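Local coordinates for protein CcbJ (Streptomyces caelestis, PDB 4HGZ) that probably transfers a methyl group from S-adenosyl-L-methionine to a nitrogen atom of its substrate, at residues 134-139 with 167-172; 174-179 with 263-268; 207-212 with 225-230. All blocks are in the same frame, centred on the assembly; numbering follows the deposited sequence.

Interaction 1: residues 134-139 with 167-172; sequences FAAFNT and VVQCLN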
loop_
_atom_site.group_PDB
_atom_site.type_symbol
_atom_site.label_atom_id
_atom_site.label_comp_id
_atom_site.label_asym_id
_atom_site.label_seq_id
_atom_site.Cartn_x
_atom_site.Cartn_y
_atom_site.Cartn_z
ATOM N N PHE C 134 9.425 37.181 1.037
ATOM C CA PHE C 134 8.780 35.897 0.805
ATOM C C PHE C 134 9.564 34.946 -0.056
ATOM O O PHE C 134 10.442 35.342 -0.831
ATOM C CB PHE C 134 7.357 36.049 0.258
ATOM C CG PHE C 134 7.288 36.541 -1.157
ATOM C CD1 PHE C 134 7.089 35.652 -2.206
ATOM C CD2 PHE C 134 7.383 37.898 -1.442
ATOM C CE1 PHE C 134 7.010 36.103 -3.522
ATOM C CE2 PHE C 134 7.297 38.361 -2.756
ATOM C CZ PHE C 134 7.114 37.464 -3.794
ATOM N N ALA C 135 9.196 33.679 0.081
ATOM C CA ALA C 135 9.860 32.602 -0.598
ATOM C C ALA C 135 8.812 31.574 -1.014
ATOM O O ALA C 135 8.339 30.797 -0.204
ATOM C CB ALA C 135 10.884 31.987 0.324
ATOM N N ALA C 136 8.463 31.582 -2.291
ATOM C CA ALA C 136 7.422 30.718 -2.823
ATOM C C ALA C 136 7.937 29.342 -3.247
ATOM O O ALA C 136 9.136 29.097 -3.295
ATOM C CB ALA C 136 6.741 31.401 -3.988
ATOM N N PHE C 137 7.005 28.443 -3.530
ATOM C CA PHE C 137 7.310 27.096 -4.004
ATOM C C PHE C 137 8.670 26.540 -3.571
ATOM O O PHE C 137 9.593 26.424 -4.377
ATOM C CB PHE C 137 7.171 27.022 -5.526
ATOM C CG PHE C 137 6.927 25.631 -6.038
ATOM C CD1 PHE C 137 6.055 24.773 -5.365
ATOM C CD2 PHE C 137 7.553 25.174 -7.197
ATOM C CE1 PHE C 137 5.810 23.476 -5.832
ATOM C CE2 PHE C 137 7.315 23.875 -7.672
ATOM C CZ PHE C 137 6.439 23.024 -6.989
ATOM N N ASN C 138 8.776 26.188 -2.294
ATOM C CA ASN C 138 9.933 25.457 -1.768
ATOM C C ASN C 138 11.277 26.155 -1.849
ATOM O O ASN C 138 12.313 25.512 -1.702
ATOM C CB ASN C 138 10.044 24.078 -2.418
ATOM C CG ASN C 138 8.873 23.186 -2.078
ATOM O OD1 ASN C 138 8.337 23.239 -0.975
ATOM N ND2 ASN C 138 8.462 22.367 -3.028
ATOM N N THR C 139 11.286 27.462 -2.069
ATOM C CA THR C 139 12.563 28.152 -2.181
ATOM C C THR C 139 13.382 27.987 -0.897
ATOM O O THR C 139 14.572 27.670 -0.934
ATOM C CB THR C 139 12.394 29.626 -2.541
ATOM O OG1 THR C 139 12.075 29.725 -3.930
ATOM C CG2 THR C 139 13.697 30.388 -2.305
ATOM N N VAL C 167 7.018 35.419 4.650
ATOM C CA VAL C 167 6.047 34.465 4.137
ATOM C C VAL C 167 6.750 33.390 3.339
ATOM O O VAL C 167 7.497 33.700 2.420
ATOM C CB VAL C 167 5.045 35.163 3.191
ATOM C CG1 VAL C 167 4.044 34.154 2.641
ATOM C CG2 VAL C 167 4.332 36.295 3.906
ATOM N N VAL C 168 6.507 32.131 3.683
ATOM C CA VAL C 168 7.075 31.007 2.948
ATOM C C VAL C 168 5.962 30.067 2.525
ATOM O O VAL C 168 4.931 29.974 3.180
ATOM C CB VAL C 168 8.068 30.165 3.806
ATOM C CG1 VAL C 168 9.128 31.041 4.426
ATOM C CG2 VAL C 168 7.334 29.437 4.882
ATOM N N GLN C 169 6.188 29.361 1.432
ATOM C CA GLN C 169 5.300 28.333 0.990
ATOM C C GLN C 169 6.137 27.099 0.786
ATOM O O GLN C 169 7.043 27.093 -0.046
ATOM C CB GLN C 169 4.665 28.742 -0.331
ATOM C CG GLN C 169 3.937 27.615 -1.051
ATOM C CD GLN C 169 3.446 28.053 -2.401
ATOM O OE1 GLN C 169 4.226 28.509 -3.250
ATOM N NE2 GLN C 169 2.139 27.943 -2.607
ATOM N N CYS C 170 5.828 26.050 1.538
ATOM C CA CYS C 170 6.651 24.844 1.562
ATOM C C CYS C 170 5.811 23.583 1.498
ATOM O O CYS C 170 4.696 23.552 1.998
ATOM C CB CYS C 170 7.450 24.786 2.862
ATOM S SG CYS C 170 8.365 26.240 3.255
ATOM N N LEU C 171 6.370 22.527 0.918
ATOM C CA LEU C 171 5.717 21.228 0.944
ATOM C C LEU C 171 5.484 20.798 2.385
ATOM O O LEU C 171 6.296 21.067 3.267
ATOM C CB LEU C 171 6.554 20.190 0.198
ATOM C CG LEU C 171 7.879 19.776 0.829
ATOM C CD1 LEU C 171 7.658 18.578 1.730
ATOM C CD2 LEU C 171 8.887 19.437 -0.258
ATOM N N ASN C 172 4.352 20.149 2.618
ATOM C CA ASN C 172 3.948 19.709 3.947
ATOM C C ASN C 172 4.070 18.190 3.986
ATOM O O ASN C 172 3.251 17.478 3.411
ATOM C CB ASN C 172 2.502 20.149 4.179
ATOM C CG ASN C 172 1.903 19.592 5.465
ATOM O OD1 ASN C 172 2.468 19.740 6.550
ATOM N ND2 ASN C 172 0.719 18.979 5.346
HETATM O O HOH W 1 9.694 28.123 0.533
#
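Two neighbouring parallel strands of the central sheet, 130-135 and 164-171, run side by side here, and Ala-135 joins them with both its backbone groups. Its N donates to Val-167 O at 2.9 Å, and its O accepts from Gln-169 N at 3.1 Å. Beside this pairing, Phe-134 CB packs on Val-167 CB at 3.8 Å, on the face of the sheet that helix 50-61 covers through Val-57, Phe-56 and Leu-60. The sheet has seven strands in the order 3-2-1-4-5-7-6, the Rossmann-like fold of class I methyltransferases, with 130-135 and 164-171 adjacent in it.

Beyond Ala-135, residues 136-139 leave the sheet, yet two side chains and one more backbone bond keep them tied to strand 164-171. Gln-169 stretches out with CG anti to its N (chi1 167°), which carries the amide out to the backbone N of Phe-137; OE1 takes the Phe-137 N-H on a lone pair, in the plane of the carbonyl, at 2.8 Å. NE2 of the same amide makes a weak hydrogen bond to Asp-49, so both ends of the group have partners. Asn-138 ties back twice: its backbone N donates to Gln-169 O, while its OD1 receives Leu-171 N at 2.8 Å, in the carbonyl plane, and the two side chains cross at about a right angle. A water bridges the two segments, donating to Ala-135 O at 3.1 Å and Gln-169 O at 2.9 Å. The Ala-136 side chain lies about 4 Å from that of Arg-75, which binds S-adenosyl-L-homocysteine in another structure of this protein.

Interaction 2: residues 174-179 with 263-268; sequences AGQRLA and SRYHVS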
loop_
_atom_site.group_PDB
_atom_site.type_symbol
_atom_site.label_atom_id
_atom_site.label_comp_id
_atom_site.label_asym_id
_atom_site.label_seq_id
_atom_site.Cartn_x
_atom_site.Cartn_y
_atom_site.Cartn_z
ATOM N N ALA C 174 3.610 15.560 5.973
ATOM C CA ALA C 174 2.452 14.715 6.301
ATOM C C ALA C 174 1.535 14.526 5.103
ATOM O O ALA C 174 1.273 13.399 4.681
ATOM C CB ALA C 174 1.670 15.288 7.462
ATOM N N GLY C 175 1.054 15.634 4.553
ATOM C CA GLY C 175 0.079 15.600 3.468
ATOM C C GLY C 175 0.641 15.147 2.140
ATOM O O GLY C 175 -0.099 14.769 1.245
ATOM N N GLN C 176 1.958 15.177 2.011
ATOM C CA GLN C 176 2.615 14.807 0.763
ATOM C C GLN C 176 2.928 13.296 0.707
ATOM O O GLN C 176 3.345 12.792 -0.327
ATOM C CB GLN C 176 3.890 15.653 0.601
ATOM C CG GLN C 176 4.635 15.488 -0.712
ATOM C CD GLN C 176 4.363 16.605 -1.697
ATOM O OE1 GLN C 176 4.499 16.416 -2.902
ATOM N NE2 GLN C 176 3.967 17.765 -1.196
ATOM N N ARG C 177 2.729 12.586 1.820
ATOM C CA ARG C 177 2.943 11.128 1.890
ATOM C C ARG C 177 4.126 10.632 1.050
ATOM O O ARG C 177 3.954 9.854 0.115
ATOM C CB ARG C 177 1.672 10.350 1.503
ATOM C CG ARG C 177 0.509 10.488 2.492
ATOM C CD ARG C 177 -0.403 9.246 2.513
ATOM N NE ARG C 177 0.072 8.206 3.434
ATOM C CZ ARG C 177 -0.383 8.025 4.674
ATOM N NH1 ARG C 177 -1.335 8.808 5.161
ATOM N NH2 ARG C 177 0.112 7.054 5.430
ATOM N N LEU C 178 5.327 11.073 1.406
ATOM C CA LEU C 178 6.526 10.721 0.665
ATOM C C LEU C 178 6.979 9.328 1.044
ATOM O O LEU C 178 7.217 9.055 2.212
ATOM C CB LEU C 178 7.649 11.712 0.987
ATOM C CG LEU C 178 7.394 13.162 0.570
ATOM C CD1 LEU C 178 8.332 14.105 1.297
ATOM C CD2 LEU C 178 7.533 13.327 -0.934
ATOM N N ALA C 179 7.116 8.450 0.058
ATOM C CA ALA C 179 7.637 7.115 0.321
ATOM C C ALA C 179 9.122 7.175 0.656
ATOM O O ALA C 179 9.846 8.061 0.176
ATOM C CB ALA C 179 7.402 6.204 -0.868
ATOM N N SER C 263 -3.055 18.556 3.669
ATOM C CA SER C 263 -2.643 19.628 2.785
ATOM C C SER C 263 -1.276 19.313 2.209
ATOM O O SER C 263 -0.331 19.029 2.950
ATOM C CB SER C 263 -2.599 20.958 3.535
ATOM O OG SER C 263 -3.878 21.343 4.012
ATOM N N ARG C 264 -1.161 19.364 0.888
ATOM C CA ARG C 264 0.117 19.080 0.252
ATOM C C ARG C 264 1.149 20.174 0.556
ATOM O O ARG C 264 2.349 19.902 0.681
ATOM C CB ARG C 264 -0.062 18.850 -1.250
ATOM C CG ARG C 264 -0.623 17.457 -1.601
ATOM C CD ARG C 264 -0.985 17.326 -3.081
ATOM N NE ARG C 264 -0.051 18.035 -3.961
ATOM C CZ ARG C 264 1.125 17.554 -4.370
ATOM N NH1 ARG C 264 1.527 16.348 -3.969
ATOM N NH2 ARG C 264 1.898 18.283 -5.177
ATOM N N TYR C 265 0.675 21.402 0.720
ATOM C CA TYR C 265 1.567 22.520 1.027
ATOM C C TYR C 265 1.065 23.315 2.205
ATOM O O TYR C 265 -0.054 23.120 2.668
ATOM C CB TYR C 265 1.701 23.456 -0.185
ATOM C CG TYR C 265 2.574 22.871 -1.249
ATOM C CD1 TYR C 265 3.936 23.163 -1.293
ATOM C CD2 TYR C 265 2.056 21.995 -2.196
ATOM C CE1 TYR C 265 4.755 22.614 -2.266
ATOM C CE2 TYR C 265 2.875 21.430 -3.171
ATOM C CZ TYR C 265 4.220 21.748 -3.196
ATOM O OH TYR C 265 5.035 21.203 -4.153
ATOM N N HIS C 266 1.894 24.224 2.691
ATOM C CA HIS C 266 1.379 25.273 3.538
ATOM C C HIS C 266 1.983 26.615 3.163
ATOM O O HIS C 266 3.027 26.689 2.525
ATOM C CB HIS C 266 1.592 24.970 5.010
ATOM C CG HIS C 266 3.031 24.924 5.420
ATOM N ND1 HIS C 266 3.708 26.033 5.878
ATOM C CD2 HIS C 266 3.908 23.895 5.475
ATOM C CE1 HIS C 266 4.949 25.693 6.175
ATOM N NE2 HIS C 266 5.094 24.400 5.945
ATOM N N VAL C 267 1.272 27.668 3.532
ATOM C CA VAL C 267 1.754 29.015 3.411
ATOM C C VAL C 267 1.781 29.541 4.833
ATOM O O VAL C 267 0.775 29.510 5.535
ATOM C CB VAL C 267 0.807 29.852 2.561
ATOM C CG1 VAL C 267 1.155 31.319 2.666
ATOM C CG2 VAL C 267 0.842 29.388 1.128
ATOM N N SER C 268 2.943 29.993 5.267
ATOM C CA SER C 268 3.111 30.431 6.636
ATOM C C SER C 268 3.539 31.886 6.663
ATOM O O SER C 268 4.339 32.327 5.832
ATOM C CB SER C 268 4.151 29.561 7.348
ATOM O OG SER C 268 3.814 28.189 7.245
#
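Ser-263 O is approached by two groups: the side-chain amide of Asn-172 hydrogen-bonds to it through ND2, and Gly-175 CA points a C-H at it from 3.5 Å. The contact joins the short, weakly bonded helix 173-176, which follows strand 164-171, to the residues leading into strand 265-272, the neighbour of that strand in the central sheet of the methyltransferase fold. The backbones come nearest at Gly-175 and Arg-264, whose CA atoms are 4.7 Å apart.

Around this backbone approach, the long side chains of Gln-176 and Arg-264 cross obliquely. Gln-176 swings CG to the far side of its CA-CB bond from the backbone N (chi1 -175°) and then bends at chi2, which brings its amide across to the guanidinium and to the Arg-264 carbonyl. OE1 lies 3.2 Å from Arg-264 NH1, and NE2 lies 3.3 Å from Arg-264 O. The amide and guanidinium planes are turned 53° from each other, so the two groups do not stack flat; NE2 sits over one face of the guanidinium, shifted toward its rim. Arg-264 bends at chi3, and its aliphatic part passes Gly-175 as it leaves the backbone. There its CG rests 3.9 Å from Gly-175 O.

Interaction 3: residues 207-212 with 225-230; sequences TLSAHH and PYRLRY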
loop_
_atom_site.group_PDB
_atom_site.type_symbol
_atom_site.label_atom_id
_atom_site.label_comp_id
_atom_site.label_asym_id
_atom_site.label_seq_id
_atom_site.Cartn_x
_atom_site.Cartn_y
_atom_site.Cartn_z
ATOM N N THR C 207 15.718 14.868 3.213
ATOM C CA THR C 207 16.092 15.391 1.914
ATOM C C THR C 207 15.319 14.736 0.798
ATOM O O THR C 207 14.884 13.586 0.913
ATOM C CB THR C 207 17.579 15.145 1.621
ATOM O OG1 THR C 207 17.872 13.750 1.796
ATOM C CG2 THR C 207 18.437 15.956 2.559
ATOM N N LEU C 208 15.170 15.482 -0.292
ATOM C CA LEU C 208 14.733 14.929 -1.566
ATOM C C LEU C 208 15.750 15.309 -2.627
ATOM O O LEU C 208 16.192 16.460 -2.710
ATOM C CB LEU C 208 13.379 15.490 -1.969
ATOM C CG LEU C 208 12.182 14.999 -1.189
ATOM C CD1 LEU C 208 11.068 16.012 -1.356
ATOM C CD2 LEU C 208 11.778 13.612 -1.697
ATOM N N SER C 209 16.121 14.330 -3.433
ATOM C CA SER C 209 16.987 14.559 -4.564
ATOM C C SER C 209 16.304 13.915 -5.772
ATOM O O SER C 209 16.021 12.717 -5.779
ATOM C CB SER C 209 18.355 13.942 -4.306
ATOM O OG SER C 209 19.159 14.003 -5.469
ATOM N N ALA C 210 16.025 14.720 -6.786
ATOM C CA ALA C 210 15.213 14.259 -7.894
ATOM C C ALA C 210 15.697 14.789 -9.238
ATOM O O ALA C 210 16.409 15.785 -9.311
ATOM C CB ALA C 210 13.774 14.663 -7.670
ATOM N N HIS C 211 15.314 14.086 -10.291
ATOM C CA HIS C 211 15.401 14.593 -11.647
ATOM C C HIS C 211 14.001 14.738 -12.206
ATOM O O HIS C 211 13.190 13.808 -12.134
ATOM C CB HIS C 211 16.143 13.613 -12.541
ATOM C CG HIS C 211 17.625 13.665 -12.392
ATOM N ND1 HIS C 211 18.460 14.024 -13.426
ATOM C CD2 HIS C 211 18.423 13.405 -11.334
ATOM C CE1 HIS C 211 19.711 13.979 -13.011
ATOM N NE2 HIS C 211 19.717 13.604 -11.746
ATOM N N HIS C 212 13.709 15.901 -12.766
ATOM C CA HIS C 212 12.554 16.013 -13.627
ATOM C C HIS C 212 13.032 15.545 -14.994
ATOM O O HIS C 212 14.017 16.059 -15.513
ATOM C CB HIS C 212 12.042 17.453 -13.673
ATOM C CG HIS C 212 10.830 17.633 -14.537
ATOM N ND1 HIS C 212 9.546 17.608 -14.036
ATOM C CD2 HIS C 212 10.709 17.830 -15.875
ATOM C CE1 HIS C 212 8.686 17.781 -15.027
ATOM N NE2 HIS C 212 9.366 17.919 -16.152
ATOM N N PRO C 225 17.772 18.236 -12.608
ATOM C CA PRO C 225 18.043 17.828 -11.236
ATOM C C PRO C 225 17.625 18.878 -10.225
ATOM O O PRO C 225 17.696 20.079 -10.497
ATOM C CB PRO C 225 19.569 17.702 -11.201
ATOM C CG PRO C 225 20.004 17.664 -12.629
ATOM C CD PRO C 225 19.007 18.490 -13.362
ATOM N N TYR C 226 17.201 18.423 -9.054
ATOM C CA TYR C 226 16.982 19.332 -7.948
ATOM C C TYR C 226 17.118 18.630 -6.581
ATOM O O TYR C 226 17.170 17.407 -6.500
ATOM C CB TYR C 226 15.657 20.104 -8.120
ATOM C CG TYR C 226 14.401 19.295 -7.900
ATOM C CD1 TYR C 226 13.830 19.206 -6.642
ATOM C CD2 TYR C 226 13.781 18.624 -8.950
ATOM C CE1 TYR C 226 12.687 18.473 -6.429
ATOM C CE2 TYR C 226 12.629 17.884 -8.744
ATOM C CZ TYR C 226 12.089 17.813 -7.482
ATOM O OH TYR C 226 10.946 17.081 -7.248
ATOM N N ARG C 227 17.213 19.415 -5.518
ATOM C CA ARG C 227 17.411 18.880 -4.185
ATOM C C ARG C 227 16.699 19.779 -3.204
ATOM O O ARG C 227 16.796 20.987 -3.306
ATOM C CB ARG C 227 18.897 18.854 -3.816
ATOM C CG ARG C 227 19.763 17.937 -4.661
ATOM C CD ARG C 227 21.199 17.893 -4.141
ATOM N NE ARG C 227 22.007 16.913 -4.868
ATOM C CZ ARG C 227 22.298 15.691 -4.422
ATOM N NH1 ARG C 227 21.860 15.286 -3.235
ATOM N NH2 ARG C 227 23.035 14.872 -5.162
ATOM N N LEU C 228 15.984 19.182 -2.256
ATOM C CA LEU C 228 15.348 19.933 -1.183
ATOM C C LEU C 228 15.775 19.359 0.160
ATOM O O LEU C 228 16.073 18.174 0.269
ATOM C CB LEU C 228 13.818 19.838 -1.289
ATOM C CG LEU C 228 13.177 20.246 -2.610
ATOM C CD1 LEU C 228 11.727 19.828 -2.631
ATOM C CD2 LEU C 228 13.312 21.744 -2.861
ATOM N N ARG C 229 15.810 20.199 1.182
ATOM C CA ARG C 229 15.727 19.693 2.538
ATOM C C ARG C 229 14.480 20.292 3.120
ATOM O O ARG C 229 14.395 21.511 3.257
ATOM C CB ARG C 229 16.923 20.064 3.440
ATOM C CG ARG C 229 16.895 19.170 4.677
ATOM C CD ARG C 229 17.326 19.814 5.977
ATOM N NE ARG C 229 16.349 20.719 6.577
ATOM C CZ ARG C 229 15.863 20.590 7.810
ATOM N NH1 ARG C 229 16.230 19.574 8.582
ATOM N NH2 ARG C 229 15.006 21.485 8.273
ATOM N N TYR C 230 13.508 19.449 3.466
ATOM C CA TYR C 230 12.246 19.982 3.975
ATOM C C TYR C 230 12.236 20.030 5.491
ATOM O O TYR C 230 13.073 19.415 6.152
ATOM C CB TYR C 230 11.052 19.179 3.456
ATOM C CG TYR C 230 11.112 17.706 3.770
ATOM C CD1 TYR C 230 10.722 17.224 5.011
ATOM C CD2 TYR C 230 11.557 16.797 2.827
ATOM C CE1 TYR C 230 10.780 15.873 5.303
ATOM C CE2 TYR C 230 11.620 15.439 3.113
ATOM C CZ TYR C 230 11.231 14.990 4.352
ATOM O OH TYR C 230 11.282 13.653 4.630
#
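Ala-210 sets its methyl over the face of the Tyr-226 ring, with CB 3.9 Å from the ring centroid and 28° off the normal, a CH-pi contact. The ring reaches across to its partner strand because Tyr-226 places CG between its own N and carbonyl carbon (chi1 73°); its hydroxyl continues past the alanine to a hydrogen bond with Glu-197. Further along the same face, Leu-208 and Leu-228 lean obliquely on each other, CD1 to CD1 at 4.1 Å. Leu-208 CD1 also meets Tyr-230 CD2 at 4.3 Å, and Leu-171 of the central sheet packs against this cluster.

These residues belong to a beta hairpin, strands 207-216 and 221-229, at one side of a four-stranded antiparallel sheet separate from the Rossmann-like one. Two hydrogen-bonded pairs hold the strands: Leu-208 with Leu-228, where N of Leu-228 donates to O of Leu-208 at 2.8 Å, and Ala-210 with Tyr-226, where N of Ala-210 donates to O of Tyr-226 at 2.9 Å. Each pair has a second bond in the reverse direction.

On the other face lie the side chains of the non-hydrogen-bonded pairs. Pro-225 slides its CG over the face of the His-211 ring, 4.1 Å from the centroid, in a second CH-pi contact. Arg-227 extends from CG to NE, and its guanidinium comes to lie with Ser-209 OG 3.7 Å above the middle of its plane. Thr-207 and Arg-229 cross at about a right angle, CG2 against CG, and the arginine then turns off to a salt bridge with Glu-235. Leu-189, Glu-190 and Asp-191 of a third subunit pack on Ser-209, His-211 and Pro-225, respectively.

Overall arrangement
Followed from the N terminus, interaction 1 comes first: it closes a loop from strand 130-135 through helix 146-159 back to strand 164-171. Interaction 1 is already closed when residues 174-179 open interaction 2, so the two lie in series; interaction 2 closes only at 263-268. Within that long second loop the chain builds the four-stranded antiparallel sheet, and interaction 3 is nested there as its last hairpin. Leu-171 ties the two sheets together: it touches Leu-228 and Tyr-230 of interaction 3, while Tyr-265 of interaction 2 packs beside it. Leu-178, at the start of the loop, also leans on Tyr-230, joining interactions 2 and 3.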